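Local atomic coordinates of hypothetical protein AGR_L_1239 (Agrobacterium tumefaciens str. C58, PDB entry 1VQS), a protein that is of unknown function but belongs to the NIPSNAP family and adopts the ferredoxin-like fold of the dimeric alpha-beta barrel clan. Residues E16-R21 / I63-A68. Sequence-based numbering, arbitrary orientation.
Sequences EIRTYR and IVHIWA
Strands 14-22 and 62-69 are the two central strands of the antiparallel sheet in this ferredoxin-like fold, and segments 16-21 and 63-68 run antiparallel. Glu16–Trp67, Arg18–His65 and Tyr20–Ile63 are hydrogen-bonded pairs, each joined by two backbone bonds; Arg18 N to His65 O, 2.8 Å and 173°, is the straightest. On the face carrying Ile17 and Val64, beta-branched residues suit the extended backbone: Ile17 CG2 meets Val64 CG1 at 3.8 Å, and Ile66 packs on Ile66 of a second subunit.

The other face holds a buried polar network. His65 CG sits between the backbone N and the carbonyl carbon, the crowded position (chi1 53°), and Arg18 CB lies over one face of the imidazole near the rim, 4.0 Å from the centroid, in a CH-pi contact. The edge of the His65 ring is turned toward the face of the Tyr20 ring in an offset edge-to-face pair, centroids 5.0 Å apart. Arg18 suits this place because its CD runs past His65 CE1, while the bend at chi3 (66°) delivers the guanidinium to two in-strand partners: NE donates to Tyr20 OH (2.9 Å), and NH1 forms a salt bridge with Glu16 OE2 (2.8 Å). Extended Glu16 also pairs through OE1 with Arg75. Trp67 helps fix the imidazole's rotation, its NE1 donating near both ring planes to His65 ND1 at 2.9 Å.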
ATOM      1  N   GLU B  16     -18.840   9.039   9.501  1.00 19.22           N
ATOM      2  CA  GLU B  16     -17.597   9.420   8.866  1.00 19.21           C
ATOM      3  C   GLU B  16     -16.460   9.012   9.755  1.00 19.96           C
ATOM      4  O   GLU B  16     -16.419   9.375  10.925  1.00 19.45           O
ATOM      5  CB  GLU B  16     -17.504  10.914   8.663  1.00 19.60           C
ATOM      6  CG  GLU B  16     -16.218  11.310   7.933  1.00 19.89           C
ATOM      7  CD  GLU B  16     -16.062  12.809   7.733  1.00 22.32           C
ATOM      8  OE1 GLU B  16     -16.965  13.574   8.161  1.00 21.03           O
ATOM      9  OE2 GLU B  16     -15.033  13.248   7.127  1.00 21.69           O
ATOM     10  N   ILE B  17     -15.529   8.234   9.210  1.00 17.89           N
ATOM     11  CA  ILE B  17     -14.345   7.824   9.951  1.00 18.51           C
ATOM     12  C   ILE B  17     -13.156   8.527   9.315  1.00 18.44           C
ATOM     13  O   ILE B  17     -12.901   8.369   8.122  1.00 18.74           O
ATOM     14  CB  ILE B  17     -14.158   6.303   9.889  1.00 18.08           C
ATOM     15  CG1 ILE B  17     -15.395   5.595  10.468  1.00 19.53           C
ATOM     16  CG2 ILE B  17     -12.848   5.884  10.621  1.00 20.09           C
ATOM     17  CD1 ILE B  17     -15.261   4.066  10.499  1.00 21.22           C
ATOM     18  N   ARG B  18     -12.481   9.352  10.122  1.00 19.17           N
ATOM     19  CA  ARG B  18     -11.317  10.144   9.702  1.00 19.15           C
ATOM     20  C   ARG B  18     -10.077   9.542  10.350  1.00 20.35           C
ATOM     21  O   ARG B  18     -10.047   9.380  11.566  1.00 19.93           O
ATOM     22  CB  ARG B  18     -11.498  11.601  10.126  1.00 18.58           C
ATOM     23  CG  ARG B  18     -12.699  12.249   9.501  1.00 20.43           C
ATOM     24  CD  ARG B  18     -12.852  13.702   9.836  1.00 22.56           C
ATOM     25  NE  ARG B  18     -11.785  14.537   9.291  1.00 23.29           N
ATOM     26  CZ  ARG B  18     -11.789  15.120   8.094  1.00 23.43           C
ATOM     27  NH1 ARG B  18     -12.757  14.922   7.227  1.00 22.11           N
ATOM     28  NH2 ARG B  18     -10.776  15.894   7.740  1.00 26.07           N
ATOM     29  N   THR B  19      -9.062   9.233   9.549  1.00 19.60           N
ATOM     30  CA  THR B  19      -7.884   8.549  10.022  1.00 19.16           C
ATOM     31  C   THR B  19      -6.687   9.401   9.623  1.00 19.84           C
ATOM     32  O   THR B  19      -6.494   9.709   8.441  1.00 20.63           O
ATOM     33  CB  THR B  19      -7.766   7.130   9.403  1.00 19.98           C
ATOM     34  OG1 THR B  19      -8.939   6.365   9.734  1.00 20.05           O
ATOM     35  CG2 THR B  19      -6.535   6.436   9.950  1.00 21.86           C
ATOM     36  N   TYR B  20      -5.870   9.773  10.617  1.00 17.85           N
ATOM     37  CA  TYR B  20      -4.667  10.613  10.406  1.00 19.37           C
ATOM     38  C   TYR B  20      -3.449   9.842  10.846  1.00 20.31           C
ATOM     39  O   TYR B  20      -3.455   9.233  11.935  1.00 20.90           O
ATOM     40  CB  TYR B  20      -4.701  11.914  11.231  1.00 22.35           C
ATOM     41  CG  TYR B  20      -5.920  12.787  11.084  1.00 22.00           C
ATOM     42  CD1 TYR B  20      -6.663  12.771   9.930  1.00 23.64           C
ATOM     43  CD2 TYR B  20      -6.288  13.701  12.084  1.00 23.96           C
ATOM     44  CE1 TYR B  20      -7.771  13.589   9.765  1.00 22.88           C
ATOM     45  CE2 TYR B  20      -7.396  14.525  11.919  1.00 24.59           C
ATOM     46  CZ  TYR B  20      -8.120  14.459  10.741  1.00 25.02           C
ATOM     47  OH  TYR B  20      -9.261  15.236  10.527  1.00 24.60           O
ATOM     48  N   ARG B  21      -2.382   9.949  10.056  1.00 18.64           N
ATOM     49  CA  ARG B  21      -1.061   9.560  10.491  1.00 19.66           C
ATOM     50  C   ARG B  21      -0.305  10.807  10.882  1.00 19.07           C
ATOM     51  O   ARG B  21      -0.120  11.697  10.060  1.00 19.02           O
ATOM     52  CB  ARG B  21      -0.284   8.815   9.404  1.00 18.90           C
ATOM     53  CG  ARG B  21       1.050   8.262   9.907  1.00 20.23           C
ATOM     54  CD  ARG B  21       1.888   7.755   8.758  1.00 21.39           C
ATOM     55  NE  ARG B  21       2.675   8.821   8.150  1.00 20.73           N
ATOM     56  CZ  ARG B  21       3.049   8.827   6.882  1.00 21.05           C
ATOM     57  NH1 ARG B  21       2.681   7.858   6.073  1.00 23.40           N
ATOM     58  NH2 ARG B  21       3.813   9.796   6.435  1.00 24.34           N
ATOM     59  N   ILE B  63      -4.351   8.729  14.660  1.00 18.97           N
ATOM     60  CA  ILE B  63      -5.596   9.271  15.224  1.00 18.61           C
ATOM     61  C   ILE B  63      -6.776   8.763  14.391  1.00 18.95           C
ATOM     62  O   ILE B  63      -6.706   8.797  13.165  1.00 19.29           O
ATOM     63  CB  ILE B  63      -5.579  10.809  15.227  1.00 17.28           C
ATOM     64  CG1 ILE B  63      -4.473  11.337  16.151  1.00 18.92           C
ATOM     65  CG2 ILE B  63      -6.945  11.390  15.659  1.00 19.56           C
ATOM     66  CD1 ILE B  63      -4.644  11.047  17.611  1.00 21.26           C
ATOM     67  N   VAL B  64      -7.848   8.303  15.035  1.00 18.74           N
ATOM     68  CA  VAL B  64      -9.098   8.003  14.343  1.00 18.96           C
ATOM     69  C   VAL B  64     -10.215   8.711  15.056  1.00 19.58           C
ATOM     70  O   VAL B  64     -10.349   8.581  16.268  1.00 19.53           O
ATOM     71  CB  VAL B  64      -9.392   6.530  14.348  1.00 19.73           C
ATOM     72  CG1 VAL B  64     -10.833   6.246  13.853  1.00 21.83           C
ATOM     73  CG2 VAL B  64      -8.404   5.778  13.481  1.00 19.96           C
ATOM     74  N   HIS B  65     -10.998   9.499  14.336  1.00 20.03           N
ATOM     75  CA  HIS B  65     -12.179  10.079  14.944  1.00 20.67           C
ATOM     76  C   HIS B  65     -13.375   9.865  14.042  1.00 18.93           C
ATOM     77  O   HIS B  65     -13.232   9.760  12.829  1.00 19.67           O
ATOM     78  CB  HIS B  65     -11.998  11.535  15.415  1.00 19.93           C
ATOM     79  CG  HIS B  65     -11.478  12.507  14.394  1.00 22.65           C
ATOM     80  ND1 HIS B  65     -12.224  13.567  13.907  1.00 23.92           N
ATOM     81  CD2 HIS B  65     -10.250  12.638  13.852  1.00 26.13           C
ATOM     82  CE1 HIS B  65     -11.477  14.283  13.092  1.00 23.32           C
ATOM     83  NE2 HIS B  65     -10.277  13.745  13.036  1.00 25.71           N
ATOM     84  N   ILE B  66     -14.535   9.722  14.684  1.00 19.39           N
ATOM     85  CA  ILE B  66     -15.750   9.310  14.048  1.00 19.26           C
ATOM     86  C   ILE B  66     -16.860  10.289  14.395  1.00 18.22           C
ATOM     87  O   ILE B  66     -17.047  10.659  15.566  1.00 18.26           O
ATOM     88  CB  ILE B  66     -16.149   7.938  14.533  1.00 19.32           C
ATOM     89  CG1 ILE B  66     -14.995   6.956  14.350  1.00 20.54           C
ATOM     90  CG2 ILE B  66     -17.401   7.504  13.831  1.00 19.86           C
ATOM     91  CD1 ILE B  66     -15.329   5.534  14.706  1.00 21.33           C
ATOM     92  N   TRP B  67     -17.614  10.691  13.369  1.00 18.48           N
ATOM     93  CA  TRP B  67     -18.710  11.641  13.497  1.00 19.28           C
ATOM     94  C   TRP B  67     -19.944  11.026  12.860  1.00 20.27           C
ATOM     95  O   TRP B  67     -19.817  10.305  11.867  1.00 20.05           O
ATOM     96  CB  TRP B  67     -18.364  12.935  12.742  1.00 21.38           C
ATOM     97  CG  TRP B  67     -17.180  13.621  13.305  1.00 20.97           C
ATOM     98  CD1 TRP B  67     -15.859  13.366  13.007  1.00 22.86           C
ATOM     99  CD2 TRP B  67     -17.173  14.644  14.313  1.00 20.61           C
ATOM    100  NE1 TRP B  67     -15.045  14.171  13.768  1.00 22.97           N
ATOM    101  CE2 TRP B  67     -15.824  14.982  14.548  1.00 22.05           C
ATOM    102  CE3 TRP B  67     -18.173  15.329  15.008  1.00 20.33           C
ATOM    103  CZ2 TRP B  67     -15.449  15.963  15.466  1.00 22.49           C
ATOM    104  CZ3 TRP B  67     -17.788  16.320  15.920  1.00 21.42           C
ATOM    105  CH2 TRP B  67     -16.429  16.620  16.124  1.00 21.00           C
ATOM    106  N   ALA B  68     -21.130  11.343  13.386  1.00 19.82           N
ATOM    107  CA  ALA B  68     -22.423  10.867  12.837  1.00 19.70           C
ATOM    108  C   ALA B  68     -23.169  12.037  12.243  1.00 19.61           C
ATOM    109  O   ALA B  68     -23.212  13.102  12.861  1.00 21.13           O
ATOM    110  CB  ALA B  68     -23.279  10.275  13.936  1.00 19.89           C
TER